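Local coordinates for protein manganese-dependent ADP-ribose/CDP-alcohol diphosphatase (PDB 2NXF) that probably hydrolyses ADP-ribose and CDP-alcohols such as CDP-choline, as a metallophosphoesterase with a dinuclear metal centre, at residues 6-18 with 279-291. Sequence-based numbering, arbitrary orientation.
Sequences FTFGLIADVQYAD and QHITLEGVIETPP. With ZN (zinc ion), chain B; PO4 (phosphate ion), chain F.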
loop_
_atom_site.group_PDB
_atom_site.type_symbol
_atom_site.label_atom_id
_atom_site.label_comp_id
_atom_site.label_asym_id
_atom_site.label_seq_id
_atom_site.Cartn_x
_atom_site.Cartn_y
_atom_site.Cartn_z
ATOM N N PHE A 6 15.111 14.769 -2.445
ATOM C CA PHE A 6 13.942 14.306 -3.174
ATOM C C PHE A 6 12.696 14.565 -2.340
ATOM O O PHE A 6 12.747 14.492 -1.115
ATOM C CB PHE A 6 14.074 12.800 -3.460
ATOM C CG PHE A 6 13.094 12.271 -4.483
ATOM C CD1 PHE A 6 13.239 12.580 -5.842
ATOM C CD2 PHE A 6 12.051 11.432 -4.095
ATOM C CE1 PHE A 6 12.319 12.056 -6.786
ATOM C CE2 PHE A 6 11.137 10.917 -5.030
ATOM C CZ PHE A 6 11.279 11.239 -6.377
ATOM N N THR A 7 11.585 14.848 -3.013
ATOM C CA THR A 7 10.334 15.233 -2.340
ATOM C C THR A 7 9.192 14.507 -3.039
ATOM O O THR A 7 9.091 14.547 -4.262
ATOM C CB THR A 7 10.099 16.769 -2.462
ATOM O OG1 THR A 7 11.176 17.501 -1.844
ATOM C CG2 THR A 7 8.783 17.160 -1.812
ATOM N N PHE A 8 8.337 13.816 -2.278
ATOM C CA PHE A 8 7.251 13.055 -2.921
ATOM C C PHE A 8 5.978 13.078 -2.090
ATOM O O PHE A 8 6.048 13.142 -0.871
ATOM C CB PHE A 8 7.668 11.624 -3.263
ATOM C CG PHE A 8 8.041 10.769 -2.069
ATOM C CD1 PHE A 8 7.162 9.805 -1.574
ATOM C CD2 PHE A 8 9.300 10.910 -1.472
ATOM C CE1 PHE A 8 7.526 8.999 -0.495
ATOM C CE2 PHE A 8 9.671 10.128 -0.382
ATOM C CZ PHE A 8 8.788 9.177 0.105
ATOM N N GLY A 9 4.831 13.049 -2.761
ATOM C CA GLY A 9 3.539 12.947 -2.052
ATOM C C GLY A 9 3.205 11.511 -1.659
ATOM O O GLY A 9 3.644 10.572 -2.310
ATOM N N LEU A 10 2.411 11.342 -0.597
ATOM C CA LEU A 10 1.940 10.021 -0.133
ATOM C C LEU A 10 0.467 10.086 0.222
ATOM O O LEU A 10 0.037 11.029 0.883
ATOM C CB LEU A 10 2.670 9.625 1.159
ATOM C CG LEU A 10 4.127 9.256 1.023
ATOM C CD1 LEU A 10 4.812 9.307 2.393
ATOM C CD2 LEU A 10 4.226 7.859 0.397
ATOM N N ILE A 11 -0.288 9.056 -0.168
ATOM C CA ILE A 11 -1.719 9.021 0.177
ATOM C C ILE A 11 -2.154 7.553 0.145
ATOM O O ILE A 11 -1.554 6.750 -0.572
ATOM C CB ILE A 11 -2.557 9.898 -0.786
ATOM C CG1 ILE A 11 -3.921 10.270 -0.169
ATOM C CG2 ILE A 11 -2.660 9.254 -2.188
ATOM C CD1 ILE A 11 -4.630 11.454 -0.901
ATOM N N ALA A 12 -3.156 7.208 0.954
ATOM C CA ALA A 12 -3.615 5.811 1.028
ATOM C C ALA A 12 -5.133 5.728 1.020
ATOM O O ALA A 12 -5.810 6.572 1.614
ATOM C CB ALA A 12 -3.086 5.152 2.303
ATOM N N ASP A 13 -5.639 4.695 0.352
ATOM C CA ASP A 13 -7.035 4.224 0.557
ATOM C C ASP A 13 -8.045 5.327 0.250
ATOM O O ASP A 13 -8.945 5.614 1.063
ATOM C CB ASP A 13 -7.233 3.635 1.973
ATOM C CG ASP A 13 -6.412 2.353 2.181
ATOM O OD1 ASP A 13 -6.956 1.275 1.978
ATOM O OD2 ASP A 13 -5.204 2.444 2.460
ATOM N N VAL A 14 -7.886 5.945 -0.921
ATOM C CA VAL A 14 -8.869 6.934 -1.411
ATOM C C VAL A 14 -10.255 6.250 -1.496
ATOM O O VAL A 14 -11.252 6.747 -0.961
ATOM C CB VAL A 14 -8.438 7.525 -2.777
ATOM C CG1 VAL A 14 -9.528 8.465 -3.341
ATOM C CG2 VAL A 14 -7.093 8.270 -2.661
ATOM N N GLN A 15 -10.292 5.088 -2.153
ATOM C CA GLN A 15 -11.498 4.242 -2.211
ATOM C C GLN A 15 -12.731 4.993 -2.704
ATOM O O GLN A 15 -13.824 4.840 -2.165
ATOM C CB GLN A 15 -11.762 3.525 -0.867
ATOM C CG GLN A 15 -11.249 2.103 -0.930
ATOM C CD GLN A 15 -11.104 1.434 0.412
ATOM O OE1 GLN A 15 -10.015 1.436 1.008
ATOM N NE2 GLN A 15 -12.188 0.848 0.893
ATOM N N TYR A 16 -12.519 5.807 -3.733
ATOM C CA TYR A 16 -13.599 6.612 -4.321
ATOM C C TYR A 16 -14.720 5.732 -4.870
ATOM O O TYR A 16 -14.459 4.663 -5.414
ATOM C CB TYR A 16 -13.048 7.502 -5.456
ATOM C CG TYR A 16 -14.158 8.178 -6.204
ATOM C CD1 TYR A 16 -14.872 9.227 -5.616
ATOM C CD2 TYR A 16 -14.547 7.738 -7.471
ATOM C CE1 TYR A 16 -15.916 9.850 -6.294
ATOM C CE2 TYR A 16 -15.597 8.342 -8.143
ATOM C CZ TYR A 16 -16.281 9.397 -7.547
ATOM O OH TYR A 16 -17.337 10.010 -8.188
ATOM N N ALA A 17 -15.954 6.187 -4.701
ATOM C CA ALA A 17 -17.118 5.644 -5.419
ATOM C C ALA A 17 -18.197 6.701 -5.434
ATOM O O ALA A 17 -18.325 7.481 -4.484
ATOM C CB ALA A 17 -17.622 4.353 -4.749
ATOM N N ASP A 18 -18.988 6.726 -6.506
ATOM C CA ASP A 18 -20.070 7.698 -6.635
ATOM C C ASP A 18 -21.335 7.140 -5.979
ATOM O O ASP A 18 -22.345 6.855 -6.649
ATOM C CB ASP A 18 -20.314 8.038 -8.117
ATOM C CG ASP A 18 -21.296 9.186 -8.304
ATOM O OD1 ASP A 18 -21.610 9.913 -7.324
ATOM O OD2 ASP A 18 -21.800 9.345 -9.443
ATOM N N GLN A 279 11.860 2.164 10.232
ATOM C CA GLN A 279 10.591 2.776 10.586
ATOM C C GLN A 279 9.465 2.129 9.790
ATOM O O GLN A 279 9.570 2.006 8.572
ATOM C CB GLN A 279 10.671 4.267 10.265
ATOM C CG GLN A 279 9.394 5.018 10.421
ATOM C CD GLN A 279 9.145 5.394 11.856
ATOM O OE1 GLN A 279 9.989 6.041 12.492
ATOM N NE2 GLN A 279 7.977 5.002 12.386
ATOM N N HIS A 280 8.394 1.729 10.474
ATOM C CA HIS A 280 7.173 1.283 9.794
ATOM C C HIS A 280 6.127 2.360 9.904
ATOM O O HIS A 280 5.908 2.909 10.992
ATOM C CB HIS A 280 6.689 -0.041 10.387
ATOM C CG HIS A 280 7.627 -1.170 10.088
ATOM N ND1 HIS A 280 7.376 -2.091 9.100
ATOM C CD2 HIS A 280 8.863 -1.454 10.571
ATOM C CE1 HIS A 280 8.402 -2.922 9.009
ATOM N NE2 HIS A 280 9.314 -2.565 9.898
ATOM N N ILE A 281 5.518 2.687 8.765
ATOM C CA ILE A 281 4.488 3.716 8.721
ATOM C C ILE A 281 3.264 3.136 8.024
ATOM O O ILE A 281 3.354 2.642 6.895
ATOM C CB ILE A 281 4.952 4.967 7.933
ATOM C CG1 ILE A 281 6.271 5.510 8.501
ATOM C CG2 ILE A 281 3.859 6.059 7.925
ATOM C CD1 ILE A 281 6.987 6.471 7.542
ATOM N N THR A 282 2.122 3.178 8.703
ATOM C CA THR A 282 0.862 2.793 8.084
ATOM C C THR A 282 0.012 4.050 7.972
ATOM O O THR A 282 -0.381 4.620 8.974
ATOM C CB THR A 282 0.131 1.704 8.904
ATOM O OG1 THR A 282 1.015 0.594 9.101
ATOM C CG2 THR A 282 -1.165 1.216 8.173
ATOM N N LEU A 283 -0.220 4.492 6.741
ATOM C CA LEU A 283 -0.920 5.743 6.510
ATOM C C LEU A 283 -2.404 5.634 6.793
ATOM O O LEU A 283 -3.063 4.673 6.366
ATOM C CB LEU A 283 -0.730 6.185 5.056
ATOM C CG LEU A 283 0.674 6.627 4.664
ATOM C CD1 LEU A 283 0.725 6.787 3.148
ATOM C CD2 LEU A 283 1.037 7.949 5.380
ATOM N N GLU A 284 -2.915 6.616 7.537
ATOM C CA GLU A 284 -4.358 6.770 7.760
ATOM C C GLU A 284 -5.084 6.845 6.425
ATOM O O GLU A 284 -4.565 7.438 5.472
ATOM C CB GLU A 284 -4.615 8.048 8.572
ATOM C CG GLU A 284 -4.179 7.947 10.057
ATOM C CD GLU A 284 -2.668 8.099 10.321
ATOM O OE1 GLU A 284 -1.869 8.402 9.413
ATOM O OE2 GLU A 284 -2.256 7.911 11.489
ATOM N N GLY A 285 -6.286 6.258 6.359
ATOM C CA GLY A 285 -6.959 6.113 5.060
ATOM C C GLY A 285 -7.895 7.267 4.761
ATOM O O GLY A 285 -8.684 7.703 5.617
ATOM N N VAL A 286 -7.819 7.749 3.529
ATOM C CA VAL A 286 -8.676 8.845 3.076
ATOM C C VAL A 286 -10.152 8.487 3.186
ATOM O O VAL A 286 -10.991 9.324 3.589
ATOM C CB VAL A 286 -8.337 9.205 1.599
ATOM C CG1 VAL A 286 -9.437 10.069 0.966
ATOM C CG2 VAL A 286 -6.976 9.911 1.520
ATOM N N ILE A 287 -10.481 7.242 2.852
ATOM C CA ILE A 287 -11.902 6.844 2.840
ATOM C C ILE A 287 -12.610 7.021 4.183
ATOM O O ILE A 287 -13.796 7.313 4.213
ATOM C CB ILE A 287 -12.091 5.421 2.284
ATOM C CG1 ILE A 287 -13.577 5.070 2.098
ATOM C CG2 ILE A 287 -11.378 4.372 3.156
ATOM C CD1 ILE A 287 -14.304 5.964 1.081
ATOM N N GLU A 288 -11.889 6.852 5.300
ATOM C CA GLU A 288 -12.556 6.996 6.605
ATOM C C GLU A 288 -12.348 8.380 7.218
ATOM O O GLU A 288 -12.637 8.587 8.393
ATOM C CB GLU A 288 -12.140 5.874 7.554
ATOM C CG GLU A 288 -12.790 4.552 7.110
ATOM C CD GLU A 288 -12.392 3.347 7.927
ATOM O OE1 GLU A 288 -11.760 3.511 8.985
ATOM O OE2 GLU A 288 -12.741 2.223 7.489
ATOM N N THR A 289 -11.858 9.301 6.390
ATOM C CA THR A 289 -11.620 10.702 6.793
ATOM C C THR A 289 -12.819 11.611 6.399
ATOM O O THR A 289 -13.129 11.706 5.207
ATOM C CB THR A 289 -10.358 11.234 6.170
ATOM O OG1 THR A 289 -9.282 10.322 6.440
ATOM C CG2 THR A 289 -10.029 12.629 6.730
ATOM N N PRO A 290 -13.477 12.274 7.372
ATOM C CA PRO A 290 -14.600 13.150 7.001
ATOM C C PRO A 290 -14.129 14.439 6.337
ATOM O O PRO A 290 -12.948 14.776 6.420
ATOM C CB PRO A 290 -15.284 13.447 8.347
ATOM C CG PRO A 290 -14.198 13.325 9.344
ATOM C CD PRO A 290 -13.291 12.224 8.841
ATOM N N PRO A 291 -15.045 15.156 5.659
ATOM C CA PRO A 291 -14.676 16.362 4.931
ATOM C C PRO A 291 -14.055 17.462 5.789
ATOM O O PRO A 291 -13.386 18.330 5.255
ATOM C CB PRO A 291 -16.026 16.859 4.375
ATOM C CG PRO A 291 -16.816 15.641 4.234
ATOM C CD PRO A 291 -16.475 14.835 5.471
HETATM ZN ZN ZN B . -8.791 0.338 2.132
HETATM P P PO4 F . -10.561 -2.285 3.160
HETATM O O1 PO4 F . -10.362 -2.250 4.660
HETATM O O2 PO4 F . -11.943 -2.825 2.852
HETATM O O3 PO4 F . -10.553 -0.895 2.552
HETATM O O4 PO4 F . -9.488 -3.092 2.495
HETATM O O HOH W 1 -3.569 8.899 3.217
HETATM O O HOH W 2 -5.241 3.443 5.156
HETATM O O HOH W 3 -7.848 -1.220 3.262
#
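The dinuclear zinc site of this phosphoesterase takes two ligands, Asp13 and Gln15, from the loop after strand 6-11, and the turn 285-289 backs that loop. Two backbone bonds join them: Val286 N gives an almost straight hydrogen bond to Ala12 O (3.0 Å, 179° at the hydrogen), and Ile287 N reaches Asp13 O at 2.9 Å, more bent. Asp13 OD1 and Gln15 OE1 hold one of the two zinc ions at 2.1 and 2.0 Å, with Asp60, His267, a water and a phosphate oxygen completing its shell. Asp13 OD2 accepts from His265 N, and the polar end of Gln15 also has Asp63 as partner. Gly285 CA lies 4.0 Å from Asp13 CB. Ile287 has CG1 anti to its backbone N (chi1 -173°), bringing Ile287 CG1 to 3.8 Å from Gln15 CB and Ile287 CD1 to the Gln15 carbonyl oxygen. An alanine here keeps CB but drops CG1, CG2 and CD1, which would probably thin the apolar wall beside Gln15 CB and let its zinc-binding amide shift. The side chains of Val286 and Ile11 cross at a slant, Val286 CG2 3.5 Å from Ile11 CG1, while Leu283 packs its CB on Ala12 CB and its CD1 on Leu10 CB. A water accepts from Ala12 N and donates to Glu284 O. Metal ligands on a loop just beyond a sheet strand, where two beta-sheets meet, are typical of the calcineurin-like metallophosphoesterase fold.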